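Local coordinates for type IV pilus assembly protein PilF (Thermus thermophilus HB8, PDB 5OIU) that probably hydrolyses ATP as a six-subunit motor that powers the assembly of type IV pili, at residues C[144-149]-C[267-272]; C[247-252]-C[349-354]; C[288-293]-C[308-313]; C[330-335]-C[367-372]; C[338-343]-C[355-360]. One frame throughout, in Å; residues are numbered along the deposited sequence.

Contact 1 of 5, residues C[144-149]-C[267-272]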
# COMPACT_ATOMS: atom_id res chain seq x y z
N ILE C 144 24.37 10.56 3.74
CA ILE C 144 24.65 9.14 3.53
C ILE C 144 24.75 8.89 2.03
O ILE C 144 23.85 9.27 1.26
CB ILE C 144 23.59 8.24 4.19
CG1 ILE C 144 23.90 6.77 3.94
CG2 ILE C 144 22.17 8.61 3.78
CD1 ILE C 144 23.47 5.89 5.11
N PHE C 145 25.86 8.32 1.62
CA PHE C 145 26.12 7.96 0.23
C PHE C 145 26.13 6.44 0.17
O PHE C 145 26.89 5.79 0.90
CB PHE C 145 27.44 8.56 -0.23
CG PHE C 145 27.82 8.18 -1.60
CD1 PHE C 145 26.87 8.10 -2.59
CD2 PHE C 145 29.15 7.91 -1.91
CE1 PHE C 145 27.21 7.73 -3.86
CE2 PHE C 145 29.50 7.54 -3.19
CZ PHE C 145 28.54 7.46 -4.17
N LEU C 146 25.25 5.87 -0.65
CA LEU C 146 25.04 4.42 -0.68
C LEU C 146 25.75 3.83 -1.88
O LEU C 146 25.57 4.31 -3.01
CB LEU C 146 23.56 4.07 -0.74
CG LEU C 146 22.70 4.39 0.47
CD1 LEU C 146 21.26 3.91 0.24
CD2 LEU C 146 23.31 3.77 1.72
N ILE C 147 26.57 2.81 -1.64
CA ILE C 147 27.21 2.04 -2.70
C ILE C 147 26.47 0.72 -2.82
O ILE C 147 26.31 -0.01 -1.83
CB ILE C 147 28.70 1.77 -2.42
CG1 ILE C 147 29.44 3.03 -1.94
CG2 ILE C 147 29.35 1.10 -3.65
CD1 ILE C 147 29.44 4.15 -2.91
N THR C 148 26.04 0.40 -4.02
CA THR C 148 25.08 -0.67 -4.16
C THR C 148 25.42 -1.51 -5.39
O THR C 148 26.01 -1.04 -6.37
CB THR C 148 23.64 -0.10 -4.22
OG1 THR C 148 22.67 -1.13 -3.98
CG2 THR C 148 23.34 0.55 -5.54
N GLY C 149 25.06 -2.78 -5.30
CA GLY C 149 25.24 -3.71 -6.38
C GLY C 149 24.96 -5.10 -5.87
O GLY C 149 24.76 -5.33 -4.67
N ALA C 267 15.96 13.75 3.60
CA ALA C 267 16.83 14.75 4.21
C ALA C 267 18.31 14.35 4.22
O ALA C 267 19.16 15.23 4.33
CB ALA C 267 16.35 15.03 5.64
N ALA C 268 18.63 13.06 4.12
CA ALA C 268 19.97 12.55 4.42
C ALA C 268 20.70 11.97 3.22
O ALA C 268 21.93 12.11 3.12
CB ALA C 268 19.90 11.47 5.51
N LEU C 269 19.97 11.32 2.32
CA LEU C 269 20.59 10.64 1.19
C LEU C 269 21.17 11.66 0.24
O LEU C 269 20.45 12.55 -0.23
CB LEU C 269 19.56 9.76 0.49
CG LEU C 269 20.12 8.96 -0.69
CD1 LEU C 269 21.07 7.93 -0.17
CD2 LEU C 269 19.00 8.31 -1.45
N ILE C 270 22.46 11.56 -0.04
CA ILE C 270 23.06 12.48 -1.00
C ILE C 270 23.25 11.84 -2.35
O ILE C 270 23.34 12.56 -3.36
CB ILE C 270 24.40 13.06 -0.48
CG1 ILE C 270 25.29 11.96 0.04
CG2 ILE C 270 24.15 14.03 0.64
CD1 ILE C 270 26.57 12.49 0.61
N GLY C 271 23.30 10.51 -2.42
CA GLY C 271 23.44 9.85 -3.70
C GLY C 271 23.50 8.35 -3.53
O GLY C 271 23.73 7.83 -2.42
N VAL C 272 23.29 7.65 -4.65
CA VAL C 272 23.38 6.20 -4.71
C VAL C 272 24.24 5.82 -5.90
O VAL C 272 24.00 6.28 -7.02
CB VAL C 272 22.00 5.52 -4.82
CG1 VAL C 272 22.14 4.02 -4.73
CG2 VAL C 272 21.08 6.02 -3.71
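L269 holds CG anti to its backbone N (chi1 -178°), and a chi2 of 68° then carries CD1 over to the neighbouring strand, where it lies 3.9 Å from L146 CG; the two side chains cross at about a right angle. On the other face of the sheet F145 has CG anti to its own N (chi1 177°), and its ring turns an edge to the partner backbone, with CD1 3.2 Å from G271 O. Glycine suits this spot, because a CB on G271 would probably crowd F145 CD1. The strands run parallel, and I144 straddles the facing L269: I144 N donates to A268 O at 3.0 Å, and I144 O accepts from I270 N at 3.0 Å. One step on, L146 N donates to G271 O, also at 3.0 Å. Beta-branched T148 and V272 meet through their methyls, CG2 to CG1 at 3.8 Å, while T148 OG1 bonds to T245 and to L243 O. Strand 143-148 runs directly into the P-loop, whose residues from T151 to S156 hold the ATP. Its other edge pairs with strand 238-243. Helix 155-166 packs on F145 and I147, helix 248-257 lies against L146, L269 and V272 on the opposite face, and helix 223-235 closes over I144 and A268.

Contact 2 of 5, residues C[247-252]-C[349-354]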
# COMPACT_ATOMS: atom_id res chain seq x y z
N ASP C 247 20.07 -1.94 -8.46
CA ASP C 247 19.71 -0.73 -9.17
C ASP C 247 19.78 0.42 -8.19
O ASP C 247 19.50 0.24 -7.00
CB ASP C 247 18.30 -0.90 -9.76
CG ASP C 247 17.70 0.39 -10.25
OD1 ASP C 247 18.11 0.87 -11.33
OD2 ASP C 247 16.79 0.89 -9.56
N ALA C 248 20.19 1.59 -8.67
CA ALA C 248 20.42 2.71 -7.76
C ALA C 248 19.12 3.20 -7.13
O ALA C 248 19.01 3.29 -5.90
CB ALA C 248 21.10 3.85 -8.50
N ALA C 249 18.13 3.52 -7.96
CA ALA C 249 16.85 3.98 -7.44
C ALA C 249 16.29 3.00 -6.43
O ALA C 249 15.72 3.39 -5.40
CB ALA C 249 15.87 4.19 -8.60
N GLN C 250 16.49 1.70 -6.68
CA GLN C 250 16.00 0.67 -5.78
C GLN C 250 16.51 0.85 -4.36
O GLN C 250 15.83 0.48 -3.39
CB GLN C 250 16.41 -0.70 -6.34
CG GLN C 250 15.43 -1.84 -6.07
CD GLN C 250 14.14 -1.72 -6.86
OE1 GLN C 250 14.16 -1.66 -8.09
NE2 GLN C 250 13.00 -1.68 -6.14
N ALA C 251 17.70 1.43 -4.19
CA ALA C 251 18.23 1.63 -2.85
C ALA C 251 17.30 2.49 -2.00
O ALA C 251 17.12 2.23 -0.80
CB ALA C 251 19.62 2.23 -2.92
N ILE C 252 16.69 3.52 -2.59
CA ILE C 252 15.74 4.36 -1.87
C ILE C 252 14.58 3.52 -1.38
O ILE C 252 14.19 3.59 -0.21
CB ILE C 252 15.24 5.51 -2.78
CG1 ILE C 252 16.39 6.42 -3.19
CG2 ILE C 252 14.14 6.30 -2.09
CD1 ILE C 252 16.04 7.31 -4.32
N LYS C 349 6.86 8.14 -4.67
CA LYS C 349 6.91 7.55 -6.00
C LYS C 349 7.82 6.32 -5.99
O LYS C 349 8.70 6.17 -5.15
CB LYS C 349 7.40 8.57 -7.03
CG LYS C 349 6.74 9.96 -6.95
CD LYS C 349 5.49 10.07 -7.83
CE LYS C 349 4.65 11.32 -7.47
NZ LYS C 349 3.22 11.03 -7.09
N SER C 350 7.59 5.44 -6.96
CA SER C 350 8.21 4.12 -6.99
C SER C 350 9.66 4.21 -7.45
O SER C 350 10.13 5.23 -7.97
CB SER C 350 7.44 3.18 -7.90
OG SER C 350 7.80 3.39 -9.26
N ALA C 351 10.39 3.11 -7.25
CA ALA C 351 11.78 3.06 -7.70
C ALA C 351 11.87 3.31 -9.20
O ALA C 351 12.82 3.96 -9.66
CB ALA C 351 12.40 1.72 -7.33
N THR C 352 10.88 2.84 -9.97
CA THR C 352 10.88 3.05 -11.42
C THR C 352 10.65 4.52 -11.76
O THR C 352 11.23 5.04 -12.72
CB THR C 352 9.82 2.17 -12.07
OG1 THR C 352 10.27 0.81 -12.07
CG2 THR C 352 9.52 2.61 -13.51
N GLU C 353 9.81 5.21 -10.98
CA GLU C 353 9.55 6.62 -11.24
C GLU C 353 10.77 7.47 -10.89
O GLU C 353 11.21 8.30 -11.71
CB GLU C 353 8.32 7.07 -10.46
CG GLU C 353 7.13 6.18 -10.78
CD GLU C 353 5.85 6.58 -10.10
OE1 GLU C 353 5.65 6.24 -8.91
OE2 GLU C 353 5.02 7.23 -10.79
N ILE C 354 11.34 7.25 -9.70
CA ILE C 354 12.58 7.94 -9.35
C ILE C 354 13.61 7.75 -10.44
O ILE C 354 14.29 8.70 -10.84
CB ILE C 354 13.09 7.44 -7.99
CG1 ILE C 354 12.11 7.81 -6.88
CG2 ILE C 354 14.48 8.00 -7.73
CD1 ILE C 354 12.33 7.04 -5.61
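I252 and I354 reach toward each other tip to tip, I252 CD1 lying 3.8 Å from I354 CG2, where the first turns of two capped helices, 248-257 and 351-360, pack together. The contact is shared among several methyls, for I354 CD1 also lies close to CD1 and CG2 of I252. Next to them sits A249, whose CB is 4.1 Å from I354 CG2 and 3.2 Å from A351 O. Alanine is the fitting residue at both places, A249 and A351, since their CA atoms approach to 5.2 Å and a longer side chain would probably crowd the partner helix. A valine in place of I354 would probably open a gap beside CD1 and CG2 of I252, because the terminal methyl that fills it would be gone. Q250 starts off in another direction, but the bend at chi2 (70°) turns CD toward A351, and NE2 lies 3.7 Å from A351 CB, covering that methyl. Both helix starts carry N-caps. D247 OD2 accepts from Q250 N at 3.0 Å, while OD1 forms a salt bridge with K355, whose positive charge would offset the nearby carboxylate of E333. S350 and E353 make a capping box: S350 OG accepts from E353 N, and S350 N donates at 2.9 Å to the anti lone pair of E353 OE1.

Contact 3 of 5, residues C[288-293]-C[308-313]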
# COMPACT_ATOMS: atom_id res chain seq x y z
N GLU C 288 38.02 -5.39 -34.36
CA GLU C 288 36.78 -4.65 -34.57
C GLU C 288 35.67 -5.59 -35.02
O GLU C 288 35.91 -6.63 -35.63
CB GLU C 288 36.97 -3.54 -35.60
CG GLU C 288 37.40 -2.23 -34.99
CD GLU C 288 37.40 -1.06 -35.97
OE1 GLU C 288 36.84 -1.22 -37.08
OE2 GLU C 288 37.95 0.00 -35.61
N VAL C 289 34.43 -5.21 -34.70
CA VAL C 289 33.26 -5.80 -35.33
C VAL C 289 32.36 -4.66 -35.79
O VAL C 289 32.26 -3.63 -35.12
CB VAL C 289 32.50 -6.78 -34.40
CG1 VAL C 289 33.45 -7.73 -33.72
CG2 VAL C 289 31.68 -6.04 -33.38
N LYS C 290 31.78 -4.81 -36.97
CA LYS C 290 30.80 -3.85 -37.43
C LYS C 290 29.55 -4.07 -36.60
O LYS C 290 29.00 -5.18 -36.61
CB LYS C 290 30.52 -4.01 -38.92
CG LYS C 290 29.39 -3.13 -39.46
CD LYS C 290 29.65 -1.65 -39.21
CE LYS C 290 28.39 -0.82 -39.50
NZ LYS C 290 28.70 0.52 -40.10
N PRO C 291 29.11 -3.10 -35.82
CA PRO C 291 27.87 -3.27 -35.08
C PRO C 291 26.67 -3.11 -35.99
O PRO C 291 26.72 -2.43 -37.02
CB PRO C 291 27.93 -2.13 -34.05
CG PRO C 291 28.72 -1.08 -34.73
CD PRO C 291 29.75 -1.80 -35.55
N ASP C 292 25.58 -3.74 -35.60
CA ASP C 292 24.30 -3.49 -36.26
C ASP C 292 23.79 -2.12 -35.85
O ASP C 292 23.58 -1.88 -34.64
CB ASP C 292 23.28 -4.56 -35.88
CG ASP C 292 22.07 -4.58 -36.82
OD1 ASP C 292 21.94 -3.64 -37.64
OD2 ASP C 292 21.26 -5.55 -36.75
N PRO C 293 23.57 -1.19 -36.78
CA PRO C 293 22.96 0.09 -36.40
C PRO C 293 21.68 -0.05 -35.59
O PRO C 293 21.47 0.72 -34.65
CB PRO C 293 22.68 0.75 -37.76
CG PRO C 293 23.65 0.15 -38.67
CD PRO C 293 23.87 -1.27 -38.22
N GLY C 308 29.93 6.70 -36.38
CA GLY C 308 31.29 6.25 -36.22
C GLY C 308 31.41 4.94 -35.48
O GLY C 308 32.41 4.22 -35.64
N ALA C 309 30.39 4.60 -34.69
CA ALA C 309 30.55 3.63 -33.62
C ALA C 309 31.08 2.31 -34.15
O ALA C 309 30.53 1.75 -35.10
CB ALA C 309 29.23 3.41 -32.90
N ARG C 310 32.15 1.82 -33.53
CA ARG C 310 32.66 0.48 -33.74
C ARG C 310 32.71 -0.23 -32.39
O ARG C 310 32.77 0.42 -31.34
CB ARG C 310 34.06 0.49 -34.39
CG ARG C 310 34.09 0.34 -35.95
CD ARG C 310 32.80 0.89 -36.63
NE ARG C 310 32.92 1.27 -38.05
CZ ARG C 310 31.90 1.73 -38.79
NH1 ARG C 310 32.10 2.07 -40.06
NH2 ARG C 310 30.69 1.87 -38.27
N LEU C 311 32.63 -1.56 -32.42
CA LEU C 311 32.69 -2.41 -31.24
C LEU C 311 33.85 -3.39 -31.39
O LEU C 311 34.45 -3.51 -32.46
CB LEU C 311 31.39 -3.20 -31.02
CG LEU C 311 30.08 -2.52 -30.62
CD1 LEU C 311 28.96 -3.55 -30.71
CD2 LEU C 311 30.12 -1.88 -29.22
N TYR C 312 34.15 -4.12 -30.31
CA TYR C 312 35.37 -4.90 -30.22
C TYR C 312 35.10 -6.22 -29.51
O TYR C 312 34.17 -6.33 -28.71
CB TYR C 312 36.48 -4.11 -29.48
CG TYR C 312 36.74 -2.75 -30.09
CD1 TYR C 312 35.90 -1.67 -29.81
CD2 TYR C 312 37.77 -2.56 -30.99
CE1 TYR C 312 36.11 -0.43 -30.41
CE2 TYR C 312 38.00 -1.32 -31.58
CZ TYR C 312 37.17 -0.27 -31.29
OH TYR C 312 37.42 0.93 -31.90
N LYS C 313 35.93 -7.21 -29.82
CA LYS C 313 35.98 -8.44 -29.05
C LYS C 313 37.41 -8.95 -29.07
O LYS C 313 38.27 -8.45 -29.79
CB LYS C 313 35.01 -9.50 -29.60
CG LYS C 313 35.55 -10.30 -30.78
CD LYS C 313 34.54 -11.35 -31.26
CE LYS C 313 35.22 -12.69 -31.65
NZ LYS C 313 34.59 -13.43 -32.80
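V289 N donates to L311 O at 2.8 Å, and the return bond from L311 N to V289 O is weak at 3.4 Å. Together they make V289 and L311 a hydrogen-bonded pair of a short antiparallel ribbon, with E288 and Y312 the adjoining non-hydrogen-bonded pair. R310 NH2 turns back to its own chain, donating to A309 O at 3.2 Å. K290 NZ is modelled 3.0 Å from R310 NH2, a doubtful closeness for two positive groups; the E288 carboxylate nearby, not in contact with the guanidinium, would probably offset part of the charge. The aliphatic part of E288 lies alongside Y312 and points the same way, CG 3.6 Å from CE2. On the other face V289 CG2, set between its backbone N and carbonyl carbon, meets L311 CB at 3.7 Å. P291, just past the strand and with no N-H to offer, rests CB on L311 CD1, 3.8 Å away. The strands extend from the zinc site, 286-289 following C282 and C285 and 311-314 preceding C317 and C320. L296 of helix 293-298 packs on P291 and A309, and L375 covers A309 and L311.

Contact 4 of 5, residues C[330-335]-C[367-372]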
# COMPACT_ATOMS: atom_id res chain seq x y z
N ALA C 330 34.83 -1.70 -14.22
CA ALA C 330 33.56 -1.39 -13.58
C ALA C 330 32.72 -0.53 -14.50
O ALA C 330 33.24 0.25 -15.31
CB ALA C 330 33.78 -0.67 -12.25
N ILE C 331 31.39 -0.68 -14.37
CA ILE C 331 30.40 0.17 -15.02
C ILE C 331 29.47 0.73 -13.95
O ILE C 331 29.19 0.07 -12.93
CB ILE C 331 29.63 -0.59 -16.12
CG1 ILE C 331 28.63 -1.58 -15.53
CG2 ILE C 331 30.58 -1.36 -17.03
CD1 ILE C 331 28.03 -2.48 -16.58
N HIS C 332 28.98 1.95 -14.16
CA HIS C 332 28.42 2.71 -13.07
C HIS C 332 27.06 3.31 -13.39
O HIS C 332 26.76 3.67 -14.53
CB HIS C 332 29.35 3.83 -12.67
CG HIS C 332 30.72 3.36 -12.27
ND1 HIS C 332 31.83 3.56 -13.06
CD2 HIS C 332 31.15 2.73 -11.16
CE1 HIS C 332 32.89 3.06 -12.46
NE2 HIS C 332 32.50 2.56 -11.29
N GLU C 333 26.26 3.43 -12.35
CA GLU C 333 25.02 4.19 -12.37
C GLU C 333 25.00 5.08 -11.13
O GLU C 333 25.00 4.56 -10.00
CB GLU C 333 23.83 3.24 -12.37
CG GLU C 333 22.54 3.86 -12.77
CD GLU C 333 21.47 2.82 -12.92
OE1 GLU C 333 20.94 2.38 -11.88
OE2 GLU C 333 21.20 2.43 -14.08
N LEU C 334 25.01 6.41 -11.32
CA LEU C 334 25.18 7.37 -10.22
C LEU C 334 23.95 8.27 -10.11
O LEU C 334 23.79 9.22 -10.89
CB LEU C 334 26.45 8.21 -10.37
CG LEU C 334 26.63 9.32 -9.31
CD1 LEU C 334 26.61 8.80 -7.88
CD2 LEU C 334 27.92 10.13 -9.55
N LEU C 335 23.12 7.97 -9.12
CA LEU C 335 21.92 8.74 -8.81
C LEU C 335 22.31 9.82 -7.80
O LEU C 335 22.53 9.51 -6.62
CB LEU C 335 20.83 7.84 -8.27
CG LEU C 335 19.40 8.39 -8.16
CD1 LEU C 335 18.42 7.26 -8.04
CD2 LEU C 335 19.25 9.32 -6.97
N ARG C 367 23.67 0.31 -18.34
CA ARG C 367 23.80 -0.20 -19.70
C ARG C 367 24.29 0.90 -20.64
O ARG C 367 25.10 0.64 -21.55
CB ARG C 367 22.47 -0.77 -20.16
CG ARG C 367 22.49 -1.38 -21.54
CD ARG C 367 21.08 -1.70 -21.95
NE ARG C 367 20.68 -3.03 -21.50
CZ ARG C 367 19.43 -3.36 -21.18
NH1 ARG C 367 18.45 -2.45 -21.25
NH2 ARG C 367 19.16 -4.61 -20.80
N GLU C 368 23.82 2.13 -20.43
CA GLU C 368 24.38 3.27 -21.15
C GLU C 368 25.87 3.41 -20.87
O GLU C 368 26.69 3.53 -21.79
CB GLU C 368 23.61 4.54 -20.78
CG GLU C 368 22.27 4.70 -21.51
CD GLU C 368 21.30 5.60 -20.76
OE1 GLU C 368 21.74 6.23 -19.78
OE2 GLU C 368 20.11 5.68 -21.12
N ASP C 369 26.25 3.39 -19.59
CA ASP C 369 27.67 3.44 -19.23
C ASP C 369 28.41 2.25 -19.84
O ASP C 369 29.50 2.41 -20.41
CB ASP C 369 27.82 3.47 -17.71
CG ASP C 369 29.24 3.86 -17.26
OD1 ASP C 369 29.62 5.05 -17.40
OD2 ASP C 369 29.98 2.97 -16.75
N GLY C 370 27.84 1.06 -19.71
CA GLY C 370 28.49 -0.11 -20.26
C GLY C 370 28.67 0.01 -21.76
O GLY C 370 29.73 -0.34 -22.29
N LEU C 371 27.66 0.52 -22.45
CA LEU C 371 27.77 0.64 -23.90
C LEU C 371 28.88 1.60 -24.28
O LEU C 371 29.73 1.29 -25.13
CB LEU C 371 26.44 1.09 -24.51
CG LEU C 371 26.54 1.36 -26.01
CD1 LEU C 371 26.89 0.08 -26.73
CD2 LEU C 371 25.28 1.97 -26.60
N TYR C 372 28.90 2.76 -23.64
CA TYR C 372 29.94 3.76 -23.85
C TYR C 372 31.34 3.14 -23.76
O TYR C 372 32.15 3.28 -24.68
CB TYR C 372 29.75 4.90 -22.84
CG TYR C 372 30.96 5.80 -22.68
CD1 TYR C 372 31.23 6.81 -23.61
CD2 TYR C 372 31.83 5.66 -21.59
CE1 TYR C 372 32.35 7.65 -23.46
CE2 TYR C 372 32.94 6.49 -21.44
CZ TYR C 372 33.20 7.48 -22.38
OH TYR C 372 34.29 8.30 -22.24
O HOH W 1 31.03 5.59 -15.28
O HOH W 2 27.70 6.04 -15.34
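D369 reaches from its helix to the strand with CG anti to the backbone N (chi1 -166°), and OD2 accepts from H332 N at 3.0 Å, the donor standing above the carboxylate plane (57° out of it). The same oxygen lies 3.3 Å from I331 CA and takes a salt bridge from K373, so it is gripped by a backbone amide and an ammonium. OD1 works through water. One water donates to D369 OD1 at 2.6 Å and lies 3.1 Å from H332 ND1, at the edge of the imidazole and in its plane; a second donates to H332 O at 2.7 Å and, weakly, to the same OD1. An aspartate is short enough to meet both the N-H and, by way of water, the C=O of one residue. H332 offers these groups because strand 328-336 is the outermost strand of the central mixed sheet within the chain: I331, E333 and L335 pair with strand 269-281, while the backbone of H332 faces the other way. Helix 366-374 packs against this edge, its short segment at 143° to the strand. Beside the polar link I331 CG2 packs on G370 CA at 4.0 Å, and a side chain on G370 would probably crowd I331 CD1. Further out, the H332 ring stacks on F126, and K373 also donates to A330 O. A330, one residue before I331, touches the bound ATP, so the strand joins this contact to the nucleotide pocket. E333 OE2 receives L366 N at the start of the helix.

Contact 5 of 5, residues C[338-343]-C[355-360]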
# COMPACT_ATOMS: atom_id res chain seq x y z
N ASP C 338 18.63 15.48 -5.95
CA ASP C 338 18.32 16.91 -5.98
C ASP C 338 16.94 17.14 -5.38
O ASP C 338 16.34 16.25 -4.78
CB ASP C 338 18.41 17.49 -7.39
CG ASP C 338 17.61 16.68 -8.39
OD1 ASP C 338 16.40 16.41 -8.14
OD2 ASP C 338 18.20 16.30 -9.43
N ASP C 339 16.44 18.37 -5.54
CA ASP C 339 15.15 18.72 -4.96
C ASP C 339 14.05 17.84 -5.52
O ASP C 339 13.15 17.40 -4.79
CB ASP C 339 14.82 20.19 -5.22
CG ASP C 339 16.04 21.08 -5.16
OD1 ASP C 339 16.47 21.38 -4.02
OD2 ASP C 339 16.55 21.46 -6.23
N GLU C 340 14.11 17.56 -6.82
CA GLU C 340 13.03 16.81 -7.46
C GLU C 340 12.96 15.39 -6.93
O GLU C 340 11.88 14.90 -6.58
CB GLU C 340 13.22 16.82 -8.97
CG GLU C 340 11.91 16.85 -9.70
CD GLU C 340 12.10 16.77 -11.19
OE1 GLU C 340 13.20 17.13 -11.67
OE2 GLU C 340 11.15 16.32 -11.88
N ILE C 341 14.12 14.72 -6.84
CA ILE C 341 14.16 13.37 -6.27
C ILE C 341 13.71 13.40 -4.81
O ILE C 341 12.89 12.58 -4.38
CB ILE C 341 15.57 12.78 -6.41
CG1 ILE C 341 15.84 12.45 -7.87
CG2 ILE C 341 15.71 11.55 -5.55
CD1 ILE C 341 17.28 12.64 -8.27
N ARG C 342 14.26 14.34 -4.03
CA ARG C 342 13.81 14.52 -2.65
C ARG C 342 12.30 14.63 -2.60
O ARG C 342 11.63 13.93 -1.84
CB ARG C 342 14.47 15.76 -2.03
CG ARG C 342 15.79 15.47 -1.33
CD ARG C 342 16.39 16.69 -0.67
NE ARG C 342 17.78 16.88 -1.08
CZ ARG C 342 18.17 17.77 -2.00
NH1 ARG C 342 17.28 18.54 -2.59
NH2 ARG C 342 19.45 17.88 -2.31
N HIS C 343 11.75 15.48 -3.47
CA HIS C 343 10.31 15.62 -3.59
C HIS C 343 9.64 14.28 -3.95
O HIS C 343 8.58 13.94 -3.41
CB HIS C 343 10.03 16.73 -4.63
CG HIS C 343 8.58 17.00 -4.88
ND1 HIS C 343 7.59 16.67 -3.99
CD2 HIS C 343 7.97 17.58 -5.94
CE1 HIS C 343 6.42 17.03 -4.49
NE2 HIS C 343 6.62 17.58 -5.67
N LYS C 355 13.70 6.52 -10.97
CA LYS C 355 14.68 6.21 -12.00
C LYS C 355 14.47 7.04 -13.25
O LYS C 355 15.43 7.53 -13.85
CB LYS C 355 14.65 4.71 -12.34
CG LYS C 355 15.96 4.19 -12.99
CD LYS C 355 15.71 3.05 -13.95
CE LYS C 355 16.96 2.20 -14.19
NZ LYS C 355 16.82 0.82 -13.60
N GLU C 356 13.21 7.22 -13.68
CA GLU C 356 12.98 8.03 -14.86
C GLU C 356 13.18 9.52 -14.56
O GLU C 356 13.67 10.26 -15.43
CB GLU C 356 11.60 7.75 -15.43
CG GLU C 356 11.51 6.38 -16.20
CD GLU C 356 12.78 6.04 -17.03
OE1 GLU C 356 13.10 6.83 -17.97
OE2 GLU C 356 13.45 5.00 -16.76
N ILE C 357 12.83 9.97 -13.35
CA ILE C 357 13.17 11.34 -12.96
C ILE C 357 14.69 11.54 -12.99
O ILE C 357 15.20 12.50 -13.58
CB ILE C 357 12.61 11.70 -11.58
CG1 ILE C 357 11.09 11.83 -11.60
CG2 ILE C 357 13.25 13.00 -11.10
CD1 ILE C 357 10.44 11.40 -10.30
N ALA C 358 15.43 10.63 -12.34
CA ALA C 358 16.89 10.79 -12.30
C ALA C 358 17.49 10.71 -13.69
O ALA C 358 18.50 11.36 -13.97
CB ALA C 358 17.53 9.72 -11.40
N ARG C 359 16.88 9.91 -14.58
CA ARG C 359 17.39 9.80 -15.93
C ARG C 359 17.13 11.07 -16.72
O ARG C 359 17.96 11.48 -17.54
CB ARG C 359 16.76 8.59 -16.62
CG ARG C 359 17.44 7.32 -16.31
CD ARG C 359 17.74 6.65 -17.59
NE ARG C 359 16.51 6.14 -18.17
CZ ARG C 359 16.42 5.68 -19.40
NH1 ARG C 359 17.50 5.65 -20.18
NH2 ARG C 359 15.26 5.22 -19.85
N ARG C 360 15.97 11.69 -16.49
CA ARG C 360 15.62 12.91 -17.20
C ARG C 360 16.61 14.03 -16.86
O ARG C 360 17.19 14.65 -17.76
CB ARG C 360 14.19 13.32 -16.86
CG ARG C 360 13.57 14.28 -17.87
CD ARG C 360 12.09 14.53 -17.59
NE ARG C 360 11.73 14.47 -16.17
CZ ARG C 360 12.12 15.36 -15.25
NH1 ARG C 360 12.90 16.39 -15.56
NH2 ARG C 360 11.72 15.19 -13.99
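I357 meets E340 and I341 across an antiparallel helix pair, helices 339-347 and 351-360, whose short segments run at 174° to each other. Its CG2 does the touching: it lies 3.9 Å from E340 CD and 4.2 Å from I341 CG1, the two isoleucines sliding past each other in opposite directions. A358 follows, its small CB 4.3 Å from I341 CD1, and both these residues also pack on L335 of the sheet. With the segment axes 10.0 Å apart at their closest, isoleucines can bridge the seam, while small A358 accepts the end of I341. R360, one turn beyond E356, has CG anti to its backbone N and a chain bent at chi3 (32°). Its NH2 forms a salt bridge with E340 OE2 that is modelled very short, so the length is doubtful; the carboxylate lies at the guanidinium edge. Long, flexible side chains of opposite charge fit this exposed margin. A lysine in place of E340 would probably leave R360 without its carboxylate mate and set two positive charges against each other. At the start of the first helix D338 is the N-cap: its OD1 accepts from I341 N at 3.1 Å, the N-H coming in nearly along the carboxylate C-O axis.

Contacts 1, 2, 4 and 5 lie in or against the central mixed sheet, their centres 10 to 18 Å apart. Contact 1 pairs two of its strands; contact 4 lies on the edge strand 328-336, bonded to strand 269-281 through L335 O and V272 N. Contacts 2 and 5 share helix 351-360 and are joined by the salt bridge of K355 to D247. R359 and E368 likewise tie contact 5 to contact 4. Along the chain contact 1 closes first, contact 2 crosses it and spans contact 3, and contacts 4 and 5 follow contact 3. Contact 3 lies toward the zinc site, about 35 Å from contact 1 but about 18 Å from contact 4 between centres. The ATP-binding core is thus continuous with its C-terminal helices.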